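Local structure of ORF59 (Human herpesvirus 8, 3HSL) at residues Val57-Gly61 with Ser253-Ala259; Ala34-Val40 with Ser52-Ser56; Thr168-Leu173 with Thr271-Trp276; Trp230-Lys236 with Glu285-Thr289; Val16-Leu20 with Val108-Gly112. The protein serves as the accessory subunit of the viral DNA polymerase in lytic replication, stimulating synthesis and raising processivity, probably by sliding along the template and preventing polymerase dissociation. All coordinates share one frame; numbering follows the deposited sequence.

Contact 1 of 5, residues Val57-Gly61 with Ser253-Ala259; sequences VGTAG and SLESLIA
Val57 begins the turn and meets helix 254-263 twice, through its backbone and through its side chain. Its carbonyl O accepts from Ser256 OG, a bond modelled at 2.5 Å, the hydroxyl approaching in the carbonyl plane. Its CG1, set anti to the backbone N (chi1 -180°), reaches across to the CB of Ala259 at 3.3 Å, one turn further along the helix. Gly58, with a positive phi, passes closest to the helix backbone, and its CA lies 3.6 Å from OE1 of the extended Glu255. Thr59 then turns its hydroxyl toward the helix cap: OG1 stands 2.9 Å from Ser253 OG, and Asp193 makes a hydrogen bond with Ser253 and a weaker one with Thr59. Ser253 is the N-cap residue, its OG also taking a weak bond from Ser256 N, while Asp193 also accepts from Glu255 N, adding to the hold on the helix start. Ala60 N donates to Ser256 OG at 3.2 Å in a rather bent bond (140°). One serine hydroxyl thus ties together both limbs of the turn, and Gly61 completes it by accepting from Val57 N. The turn links strands 49-56 and 61-67; helix 254-263 packs Leu254, Leu257 and Ile258 on Leu185 of helix 175-186, and Ser256 touches Leu302 of strand 296-302.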
# COMPACT_ATOMS: atom_id res chain seq x y z
N VAL A 57 12.58 15.93 1.81
CA VAL A 57 12.53 15.74 0.37
C VAL A 57 13.97 15.73 -0.10
O VAL A 57 14.63 16.77 -0.14
CB VAL A 57 11.73 16.87 -0.34
CG1 VAL A 57 11.69 16.66 -1.80
CG2 VAL A 57 10.34 16.91 0.16
N GLY A 58 14.46 14.55 -0.46
CA GLY A 58 15.83 14.42 -0.90
C GLY A 58 16.73 14.65 0.29
O GLY A 58 16.30 14.51 1.43
N THR A 59 17.99 15.01 0.05
CA THR A 59 18.90 15.20 1.18
C THR A 59 18.63 16.40 2.10
O THR A 59 18.73 16.25 3.32
CB THR A 59 20.39 15.12 0.76
OG1 THR A 59 20.67 16.14 -0.21
CG2 THR A 59 20.72 13.74 0.16
N ALA A 60 18.30 17.57 1.57
CA ALA A 60 18.07 18.73 2.45
C ALA A 60 16.91 19.63 2.03
O ALA A 60 17.08 20.79 1.65
CB ALA A 60 19.36 19.54 2.62
N GLY A 61 15.71 19.08 2.10
CA GLY A 61 14.49 19.80 1.75
C GLY A 61 13.37 19.40 2.66
O GLY A 61 13.36 18.29 3.20
N SER A 253 20.53 21.22 -2.52
CA SER A 253 20.61 19.85 -3.01
C SER A 253 19.83 19.67 -4.30
O SER A 253 18.66 20.06 -4.37
CB SER A 253 20.04 18.89 -2.00
OG SER A 253 19.90 17.62 -2.61
N LEU A 254 20.49 19.08 -5.29
CA LEU A 254 19.88 18.82 -6.59
C LEU A 254 18.66 17.92 -6.49
O LEU A 254 17.65 18.23 -7.11
CB LEU A 254 20.88 18.21 -7.57
CG LEU A 254 20.38 17.94 -9.00
CD1 LEU A 254 19.86 19.20 -9.70
CD2 LEU A 254 21.45 17.27 -9.83
N GLU A 255 18.75 16.82 -5.72
CA GLU A 255 17.59 15.93 -5.55
C GLU A 255 16.43 16.71 -4.98
O GLU A 255 15.30 16.61 -5.48
CB GLU A 255 17.86 14.78 -4.57
CG GLU A 255 18.89 13.72 -4.96
CD GLU A 255 18.97 12.60 -3.91
OE1 GLU A 255 18.01 12.47 -3.08
OE2 GLU A 255 19.99 11.86 -3.92
N SER A 256 16.71 17.49 -3.94
CA SER A 256 15.68 18.30 -3.32
C SER A 256 15.06 19.28 -4.31
O SER A 256 13.86 19.49 -4.30
CB SER A 256 16.20 19.03 -2.09
OG SER A 256 16.55 18.10 -1.07
N LEU A 257 15.89 19.87 -5.17
CA LEU A 257 15.39 20.84 -6.13
C LEU A 257 14.45 20.21 -7.14
O LEU A 257 13.37 20.73 -7.36
CB LEU A 257 16.55 21.59 -6.80
CG LEU A 257 16.24 22.70 -7.81
CD1 LEU A 257 15.27 23.76 -7.26
CD2 LEU A 257 17.50 23.37 -8.28
N ILE A 258 14.86 19.09 -7.74
CA ILE A 258 14.05 18.36 -8.71
C ILE A 258 12.68 18.05 -8.08
O ILE A 258 11.64 18.50 -8.55
CB ILE A 258 14.70 17.00 -9.09
CG1 ILE A 258 16.18 17.12 -9.54
CG2 ILE A 258 13.86 16.26 -10.14
CD1 ILE A 258 16.42 17.76 -10.91
N ALA A 259 12.69 17.29 -6.99
CA ALA A 259 11.47 16.91 -6.29
C ALA A 259 10.65 18.15 -5.90
O ALA A 259 9.43 18.18 -6.06
CB ALA A 259 11.82 16.11 -5.07

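Contact 2 of 5, residues Ala34-Val40 with Ser52-Ser56; sequences ATKTGVV and SVLSS
Val39 and Leu54 are an antiparallel hydrogen-bonded pair in the beta hairpin of strands 39-43 and 49-56, and Ser55 ties this hairpin back to the end of helix 18-35. Leu54 O accepts from Val39 N at 2.8 Å, and Val39 O accepts from Leu54 N at 2.9 Å. One residue on, Ser55, still in the strand, points its side chain toward the end of helix 18-35. Its CB sits 3.6 Å from the CA of Gly38 and close to Ala34 O. From there a chi1 of 69° carries OG between backbone N and carbonyl carbon and onto Ala34 O, to which it donates at 2.7 Å; the hydroxyl approaches from above the carbonyl plane, 56° out of it. Thr35 CG2 lies near both Ser55 OG and Val53 CG1. A type I turn from Thr35 to Gly38 then reverses the chain into strand 39-43, while strand 61-67 flanks strand 49-56 on its other edge. Thr35 and Val53 cross at about a right angle, with the CB of Thr35 3.8 Å from Val53 CG1. A water bridges the outer side: it donates to Thr37 O at 3.3 Å and accepts weakly from Ser56 N.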
# COMPACT_ATOMS: atom_id res chain seq x y z
N ALA A 34 5.95 11.25 -1.28
CA ALA A 34 6.84 12.10 -0.50
C ALA A 34 6.39 12.25 0.95
O ALA A 34 7.21 12.39 1.84
CB ALA A 34 6.95 13.47 -1.14
N THR A 35 5.09 12.22 1.19
CA THR A 35 4.58 12.38 2.55
C THR A 35 4.25 11.08 3.29
O THR A 35 3.90 11.11 4.49
CB THR A 35 3.34 13.28 2.56
OG1 THR A 35 2.36 12.72 1.69
CG2 THR A 35 3.67 14.71 2.11
N LYS A 36 4.35 9.93 2.62
CA LYS A 36 4.02 8.68 3.28
C LYS A 36 4.75 8.56 4.64
O LYS A 36 4.15 8.21 5.65
CB LYS A 36 4.31 7.49 2.37
CG LYS A 36 3.75 6.18 2.89
CD LYS A 36 4.07 5.05 1.95
CE LYS A 36 3.54 3.71 2.48
NZ LYS A 36 3.92 2.62 1.52
N THR A 37 6.04 8.87 4.62
CA THR A 37 6.95 8.84 5.77
C THR A 37 6.97 10.16 6.53
O THR A 37 7.85 10.39 7.37
CB THR A 37 8.37 8.69 5.24
OG1 THR A 37 8.51 7.36 4.74
CG2 THR A 37 9.41 8.92 6.35
N GLY A 38 6.00 11.02 6.25
CA GLY A 38 5.96 12.31 6.88
C GLY A 38 5.39 12.38 8.26
O GLY A 38 5.20 11.36 8.95
N VAL A 39 5.13 13.63 8.66
CA VAL A 39 4.59 13.96 9.96
C VAL A 39 3.29 14.71 9.76
O VAL A 39 3.24 15.61 8.93
CB VAL A 39 5.57 14.86 10.72
CG1 VAL A 39 4.98 15.37 12.01
CG2 VAL A 39 6.88 14.11 11.00
N VAL A 40 2.26 14.35 10.52
CA VAL A 40 0.98 15.04 10.44
C VAL A 40 0.91 15.96 11.66
O VAL A 40 1.34 15.57 12.77
CB VAL A 40 -0.23 14.09 10.48
CG1 VAL A 40 -1.54 14.89 10.37
CG2 VAL A 40 -0.17 13.08 9.36
N SER A 52 -1.85 19.97 8.75
CA SER A 52 -0.74 20.00 7.81
C SER A 52 0.12 18.77 7.86
O SER A 52 0.17 18.08 8.87
CB SER A 52 0.05 21.30 7.90
OG SER A 52 0.25 21.68 9.24
N VAL A 53 0.80 18.51 6.74
CA VAL A 53 1.68 17.35 6.60
C VAL A 53 3.04 17.83 6.17
O VAL A 53 3.15 18.67 5.25
CB VAL A 53 1.25 16.44 5.45
CG1 VAL A 53 2.02 15.13 5.55
CG2 VAL A 53 -0.23 16.17 5.49
N LEU A 54 4.07 17.32 6.80
CA LEU A 54 5.46 17.65 6.47
C LEU A 54 6.26 16.36 6.17
O LEU A 54 5.84 15.27 6.51
CB LEU A 54 6.10 18.47 7.61
CG LEU A 54 5.72 19.96 7.86
CD1 LEU A 54 4.21 20.29 7.91
CD2 LEU A 54 6.45 20.52 9.11
N SER A 55 7.42 16.49 5.53
CA SER A 55 8.28 15.35 5.24
C SER A 55 9.50 15.87 4.54
O SER A 55 9.44 16.86 3.81
CB SER A 55 7.60 14.30 4.36
OG SER A 55 7.40 14.78 3.04
N SER A 56 10.63 15.21 4.76
CA SER A 56 11.87 15.60 4.11
C SER A 56 11.73 15.31 2.61
O SER A 56 10.87 14.53 2.20
CB SER A 56 13.03 14.83 4.71
OG SER A 56 12.75 13.47 4.60
O HOH W 1 10.37 12.39 6.79

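Contact 3 of 5, residues Thr168-Leu173 with Thr271-Trp276; sequences TTRLLL and TPGLIW
Leu171 and Leu274 form the centre of an antiparallel strand pair, buried in the fold, that joins strand 169-172 to strand 270-276. The two axes run 4.7 Å apart at 166°. Leu171 N donates to Leu274 O at 2.8 Å and Leu274 N returns the bond to Leu171 O at 2.9 Å, each donor lying in the plane of the carbonyl it meets. Toward the C-terminal end of strand 270-276, Trp276 N points almost straight at Thr169 O, which it reaches at 2.8 Å. The indole of Trp276 lies on the same face as Leu171: the edge of its six-membered ring is turned to the neighbouring strand, CE3 being 3.5 Å from Thr169 O in the ring plane and CZ3 4.1 Å from the CB of Leu171. Thr168 sends CG2 against CG2 of Ile275, on the other face, at 3.4 Å, because chi1 of -58° sets that methyl anti to the backbone N. At the far end Leu172 brings CD1 to the carbonyl O of Pro272. Val198, Val200, Ala248 and Ser250 touch the indole. Strand 169-172 bonds on its other edge to Val241 and Val243, and strand 270-276 to strand 282-288: an interior antiparallel beta pairing, consistent with the strand-rich polymerase accessory-factor family.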
# COMPACT_ATOMS: atom_id res chain seq x y z
N THR A 168 11.35 40.77 -0.36
CA THR A 168 12.07 39.53 -0.72
C THR A 168 12.35 39.34 -2.22
O THR A 168 11.64 39.86 -3.08
CB THR A 168 11.27 38.28 -0.22
OG1 THR A 168 11.08 38.36 1.20
CG2 THR A 168 11.99 37.00 -0.54
N THR A 169 13.41 38.59 -2.50
CA THR A 169 13.83 38.25 -3.84
C THR A 169 13.02 37.03 -4.24
O THR A 169 13.17 35.96 -3.65
CB THR A 169 15.33 37.92 -3.88
OG1 THR A 169 16.08 39.08 -3.51
CG2 THR A 169 15.76 37.48 -5.26
N ARG A 170 12.16 37.17 -5.24
CA ARG A 170 11.35 36.04 -5.68
C ARG A 170 11.26 35.99 -7.19
O ARG A 170 11.39 37.01 -7.87
CB ARG A 170 9.96 36.04 -5.00
CG ARG A 170 8.98 37.09 -5.47
CD ARG A 170 7.73 37.15 -4.62
NE ARG A 170 7.97 37.81 -3.33
CZ ARG A 170 7.87 39.13 -3.12
NH1 ARG A 170 7.54 39.96 -4.10
NH2 ARG A 170 8.11 39.64 -1.91
N LEU A 171 11.05 34.78 -7.71
CA LEU A 171 10.97 34.50 -9.14
C LEU A 171 9.80 33.58 -9.52
O LEU A 171 9.55 32.58 -8.83
CB LEU A 171 12.26 33.82 -9.59
CG LEU A 171 12.38 33.35 -11.04
CD1 LEU A 171 12.41 34.53 -12.02
CD2 LEU A 171 13.62 32.50 -11.21
N LEU A 172 9.10 33.92 -10.61
CA LEU A 172 7.98 33.12 -11.12
C LEU A 172 8.17 32.86 -12.60
O LEU A 172 8.07 33.77 -13.43
CB LEU A 172 6.63 33.79 -10.86
CG LEU A 172 5.43 32.95 -11.31
CD1 LEU A 172 5.41 31.58 -10.66
CD2 LEU A 172 4.14 33.68 -11.05
N LEU A 173 8.46 31.60 -12.94
CA LEU A 173 8.71 31.24 -14.34
C LEU A 173 7.46 30.66 -14.94
O LEU A 173 6.69 30.01 -14.24
CB LEU A 173 9.79 30.16 -14.43
CG LEU A 173 10.94 30.16 -13.43
CD1 LEU A 173 10.42 29.46 -12.11
CD2 LEU A 173 12.16 29.41 -13.98
N THR A 271 1.79 25.89 -9.40
CA THR A 271 2.91 26.03 -10.32
C THR A 271 4.06 26.59 -9.46
O THR A 271 3.83 27.48 -8.64
CB THR A 271 2.57 26.93 -11.53
OG1 THR A 271 3.62 26.87 -12.49
CG2 THR A 271 2.34 28.39 -11.11
N PRO A 272 5.29 26.07 -9.65
CA PRO A 272 6.46 26.47 -8.86
C PRO A 272 6.88 27.92 -8.91
O PRO A 272 6.86 28.55 -9.96
CB PRO A 272 7.59 25.60 -9.44
CG PRO A 272 6.93 24.48 -10.09
CD PRO A 272 5.66 25.06 -10.65
N GLY A 273 7.27 28.43 -7.75
CA GLY A 273 7.76 29.77 -7.59
C GLY A 273 8.95 29.66 -6.65
O GLY A 273 8.89 28.89 -5.68
N LEU A 274 10.02 30.41 -6.93
CA LEU A 274 11.20 30.38 -6.07
C LEU A 274 11.28 31.64 -5.25
O LEU A 274 11.05 32.73 -5.78
CB LEU A 274 12.47 30.27 -6.90
CG LEU A 274 12.60 29.16 -7.93
CD1 LEU A 274 14.02 29.16 -8.50
CD2 LEU A 274 12.29 27.81 -7.32
N ILE A 275 11.59 31.51 -3.96
CA ILE A 275 11.70 32.67 -3.08
C ILE A 275 13.00 32.52 -2.29
O ILE A 275 13.29 31.45 -1.75
CB ILE A 275 10.54 32.72 -2.06
CG1 ILE A 275 9.22 32.23 -2.67
CG2 ILE A 275 10.45 34.09 -1.43
CD1 ILE A 275 8.07 32.09 -1.69
N TRP A 276 13.78 33.60 -2.22
CA TRP A 276 15.03 33.63 -1.48
C TRP A 276 14.83 34.36 -0.18
O TRP A 276 14.76 35.59 -0.15
CB TRP A 276 16.16 34.32 -2.26
CG TRP A 276 16.81 33.48 -3.30
CD1 TRP A 276 17.99 32.80 -3.17
CD2 TRP A 276 16.34 33.23 -4.63
NE1 TRP A 276 18.28 32.14 -4.34
CE2 TRP A 276 17.29 32.39 -5.25
CE3 TRP A 276 15.21 33.64 -5.35
CZ2 TRP A 276 17.14 31.94 -6.56
CZ3 TRP A 276 15.06 33.20 -6.65
CH2 TRP A 276 16.02 32.36 -7.24

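Contact 4 of 5, residues Trp230-Lys236 with Glu285-Thr289; sequences WDGLKGK and EGVPT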
# COMPACT_ATOMS: atom_id res chain seq x y z
N TRP A 230 2.70 36.72 -4.18
CA TRP A 230 2.70 36.51 -5.63
C TRP A 230 1.74 37.39 -6.42
O TRP A 230 1.94 37.58 -7.62
CB TRP A 230 2.46 35.03 -5.96
CG TRP A 230 3.48 34.11 -5.37
CD1 TRP A 230 3.33 33.30 -4.29
CD2 TRP A 230 4.83 33.91 -5.83
NE1 TRP A 230 4.48 32.60 -4.04
CE2 TRP A 230 5.42 32.96 -4.97
CE3 TRP A 230 5.58 34.44 -6.87
CZ2 TRP A 230 6.73 32.53 -5.14
CZ3 TRP A 230 6.89 34.01 -7.03
CH2 TRP A 230 7.45 33.07 -6.17
N ASP A 231 0.71 37.93 -5.77
CA ASP A 231 -0.27 38.79 -6.47
C ASP A 231 0.47 39.92 -7.18
O ASP A 231 1.33 40.57 -6.59
CB ASP A 231 -1.33 39.31 -5.49
CG ASP A 231 -2.16 38.18 -4.87
OD1 ASP A 231 -2.20 37.07 -5.45
OD2 ASP A 231 -2.77 38.39 -3.81
N GLY A 232 0.14 40.14 -8.45
CA GLY A 232 0.81 41.18 -9.23
C GLY A 232 2.10 40.70 -9.90
O GLY A 232 3.07 41.45 -10.02
N LEU A 233 2.08 39.43 -10.32
CA LEU A 233 3.17 38.74 -11.02
C LEU A 233 2.54 37.55 -11.76
O LEU A 233 3.21 36.52 -11.96
CB LEU A 233 4.23 38.21 -10.04
CG LEU A 233 5.20 39.00 -9.14
CD1 LEU A 233 5.98 38.04 -8.26
CD2 LEU A 233 6.18 39.83 -9.93
N LYS A 234 1.27 37.67 -12.15
CA LYS A 234 0.55 36.56 -12.83
C LYS A 234 -0.39 37.02 -13.96
O LYS A 234 -1.59 37.17 -13.73
CB LYS A 234 -0.32 35.83 -11.82
CG LYS A 234 0.35 35.40 -10.54
CD LYS A 234 -0.75 34.84 -9.67
CE LYS A 234 -0.29 34.53 -8.27
NZ LYS A 234 -1.45 34.02 -7.48
N GLY A 235 0.12 37.24 -15.17
CA GLY A 235 1.53 37.10 -15.48
C GLY A 235 2.02 35.88 -16.25
O GLY A 235 2.19 35.96 -17.48
N LYS A 236 2.25 34.77 -15.53
CA LYS A 236 2.81 33.53 -16.13
C LYS A 236 2.10 32.90 -17.35
O LYS A 236 1.76 31.71 -17.38
CB LYS A 236 3.27 32.48 -15.07
CG LYS A 236 2.21 31.64 -14.31
CD LYS A 236 1.28 32.41 -13.38
CE LYS A 236 0.35 31.43 -12.68
NZ LYS A 236 -0.60 32.09 -11.76
N GLU A 285 7.72 27.35 -3.93
CA GLU A 285 6.32 27.43 -3.55
C GLU A 285 5.32 27.23 -4.67
O GLU A 285 5.48 27.77 -5.77
CB GLU A 285 6.01 28.76 -2.85
CG GLU A 285 4.56 28.87 -2.43
CD GLU A 285 4.25 30.11 -1.63
OE1 GLU A 285 3.24 30.10 -0.90
OE2 GLU A 285 4.99 31.10 -1.73
N GLY A 286 4.30 26.45 -4.37
CA GLY A 286 3.24 26.19 -5.31
C GLY A 286 2.46 27.49 -5.35
O GLY A 286 1.88 27.91 -4.35
N VAL A 287 2.46 28.13 -6.52
CA VAL A 287 1.75 29.38 -6.70
C VAL A 287 0.43 28.95 -7.31
O VAL A 287 0.42 28.28 -8.34
CB VAL A 287 2.55 30.35 -7.61
CG1 VAL A 287 1.77 31.60 -7.92
CG2 VAL A 287 3.86 30.72 -6.94
N PRO A 288 -0.70 29.32 -6.67
CA PRO A 288 -2.05 28.95 -7.15
C PRO A 288 -2.31 29.34 -8.60
O PRO A 288 -2.08 30.49 -8.98
CB PRO A 288 -3.00 29.69 -6.20
CG PRO A 288 -2.19 30.64 -5.45
CD PRO A 288 -0.77 30.11 -5.43
N THR A 289 -2.77 28.38 -9.39
CA THR A 289 -3.07 28.61 -10.80
C THR A 289 -4.58 28.67 -10.97
O THR A 289 -5.10 29.19 -11.96
CB THR A 289 -2.50 27.46 -11.68
OG1 THR A 289 -3.12 26.22 -11.32
CG2 THR A 289 -1.02 27.33 -11.49
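Trp230 lays its indole over Val287 and points the ring nitrogen at Glu285. With chi1 -59° and chi2 104°, the ring stands so that Val287 CG2 sits over the five-membered ring, 3.4 Å from its centroid: a CH-pi contact over the face. NE1 donates to Glu285 OE2 at 2.8 Å in a nearly straight bond. OE2 lies close to the indole plane, yet NE1 meets it from above the carboxylate plane, the two planes being 68° apart. Glu285 reaches this far because its chain is fully extended from a CG anti to the backbone N. Val287 divides its methyls: CG2 goes to the ring, while CG1 touches CE of Lys234 at 3.6 Å. Lys234 runs out straight, its NZ making a long salt bridge with Asp231 OD1 at 3.7 Å. Lys236 instead bends at chi2, which brings its NZ to 3.5 Å from Pro288 O, so two amino groups gather near that carbonyl. The loop thereby lies across the face formed by strands 282-288, 270-276 and 169-172: Trp230 also touches Ile275 of strand 270-276 and Arg170 and Leu172 of strand 169-172, and Leu233 packs on Val241 and Val243 of strand 241-243.

Contact 5 of 5, residues Val16-Leu20 with Val108-Gly112; sequences VDVTL and VLDAG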
# COMPACT_ATOMS: atom_id res chain seq x y z
N VAL A 16 -12.93 16.21 11.38
CA VAL A 16 -12.29 16.52 10.09
C VAL A 16 -13.30 16.81 8.96
O VAL A 16 -14.18 15.99 8.69
CB VAL A 16 -11.36 15.35 9.69
CG1 VAL A 16 -10.66 15.62 8.35
CG2 VAL A 16 -10.34 15.10 10.80
N ASP A 17 -13.18 17.96 8.30
CA ASP A 17 -14.10 18.31 7.21
C ASP A 17 -13.69 17.52 5.95
O ASP A 17 -12.99 18.05 5.07
CB ASP A 17 -14.09 19.82 6.95
CG ASP A 17 -15.09 20.25 5.89
OD1 ASP A 17 -15.53 19.41 5.08
OD2 ASP A 17 -15.45 21.45 5.87
N VAL A 18 -14.14 16.27 5.88
CA VAL A 18 -13.77 15.39 4.76
C VAL A 18 -14.25 15.87 3.41
O VAL A 18 -13.62 15.56 2.39
CB VAL A 18 -14.16 13.93 5.01
CG1 VAL A 18 -13.38 13.40 6.22
CG2 VAL A 18 -15.65 13.79 5.22
N THR A 19 -15.35 16.62 3.41
CA THR A 19 -15.93 17.18 2.20
C THR A 19 -14.96 18.19 1.58
O THR A 19 -14.84 18.28 0.35
CB THR A 19 -17.26 17.89 2.52
OG1 THR A 19 -18.14 16.98 3.20
CG2 THR A 19 -17.93 18.41 1.25
N LEU A 20 -14.27 18.92 2.44
CA LEU A 20 -13.29 19.91 2.04
C LEU A 20 -12.05 19.20 1.57
O LEU A 20 -11.42 19.61 0.59
CB LEU A 20 -12.96 20.83 3.21
CG LEU A 20 -11.74 21.77 3.11
CD1 LEU A 20 -11.78 22.67 1.87
CD2 LEU A 20 -11.66 22.61 4.36
N VAL A 108 -14.65 7.79 1.99
CA VAL A 108 -14.73 8.22 3.39
C VAL A 108 -15.98 9.05 3.62
O VAL A 108 -16.23 10.00 2.92
CB VAL A 108 -13.48 8.96 3.90
CG1 VAL A 108 -13.72 9.57 5.28
CG2 VAL A 108 -12.28 8.03 3.95
N LEU A 109 -16.73 8.66 4.64
CA LEU A 109 -17.99 9.27 5.03
C LEU A 109 -17.78 10.35 6.07
O LEU A 109 -18.35 11.42 5.97
CB LEU A 109 -18.89 8.16 5.59
CG LEU A 109 -20.39 8.33 5.43
CD1 LEU A 109 -20.64 8.34 3.94
CD2 LEU A 109 -21.13 7.18 6.06
N ASP A 110 -16.95 10.06 7.07
CA ASP A 110 -16.60 10.96 8.18
C ASP A 110 -15.26 10.59 8.83
O ASP A 110 -14.80 9.47 8.69
CB ASP A 110 -17.71 10.96 9.22
CG ASP A 110 -18.94 11.67 8.72
OD1 ASP A 110 -18.73 12.68 7.97
OD2 ASP A 110 -20.11 11.27 9.05
N ALA A 111 -14.64 11.54 9.52
CA ALA A 111 -13.35 11.32 10.18
C ALA A 111 -13.12 12.28 11.34
O ALA A 111 -13.60 13.42 11.31
CB ALA A 111 -12.21 11.43 9.18
N GLY A 112 -12.38 11.83 12.34
CA GLY A 112 -12.09 12.65 13.52
C GLY A 112 -10.75 12.27 14.12
O GLY A 112 -10.29 11.14 13.95
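Val18 presses its CG1 into the angle between Ala111 and Val108, with Ala111 CB at 3.7 Å and Val108 CG1 at 4.0 Å. The two valines cross at about a right angle, methyl against methyl. A chi1 of -63° directs CG1 there and leaves the second branch, CG2, to lie 3.7 Å from the carbonyl O of Leu109. Val16 closes the cluster from the other end, its CB 4.0 Å from the CB of Ala111, so the small alanine is held between two valines two residues apart. Ile135 of strand 130-137 touches both Val108 and Ala111, extending the apolar patch into the next strand, and Tyr137 adds to it beside Val108. Moving outward, Val16 N donates to Ala111 O at 2.9 Å, the donor tilted from the carbonyl plane; this is the single hydrogen bond between the two segments, and it marks where strand 12-16 leaves strand 108-116. An inverse gamma turn centred on Asp17 then swings the chain away into helix 18-35. Asp17 is the N-cap of that helix, its OD1 taking a bond from Leu20 N at 3.0 Å from above the carboxylate plane. On the partner strand Leu109 and Asp110 both face Ser136 in a classic beta bulge. The chemistry is that of a strand end turning into a capped helix: methyl packing holds the helix start against the sheet, while the polar work of the turn is done mostly within residues 16-20, by the capping aspartate, whose negative charge probably suits the positive end of the helix dipole.

How the contacts relate
Contacts 3 and 4 lie side by side, their centres 9 Å apart, because strands 270-276 and 282-288 are neighbours; probable hydrogen bonds join Thr271 O to Val287 N and Gly273 O to Glu285 N, and Ile275 packs against Glu285. Contacts 1 and 2 also touch, at Ser56 and Gly61, since strand 49-56 runs straight from one into the turn of the other. Contact 1 leads on to contact 3 through helix 254-263 and strand 270-276, their centres about 17 Å apart. Contacts 2 and 5 sit at the two ends of helix 18-35, about 19 Å between centres. Contact 5 lies farthest from contact 3, about 34 Å between centres, across the chain's centre.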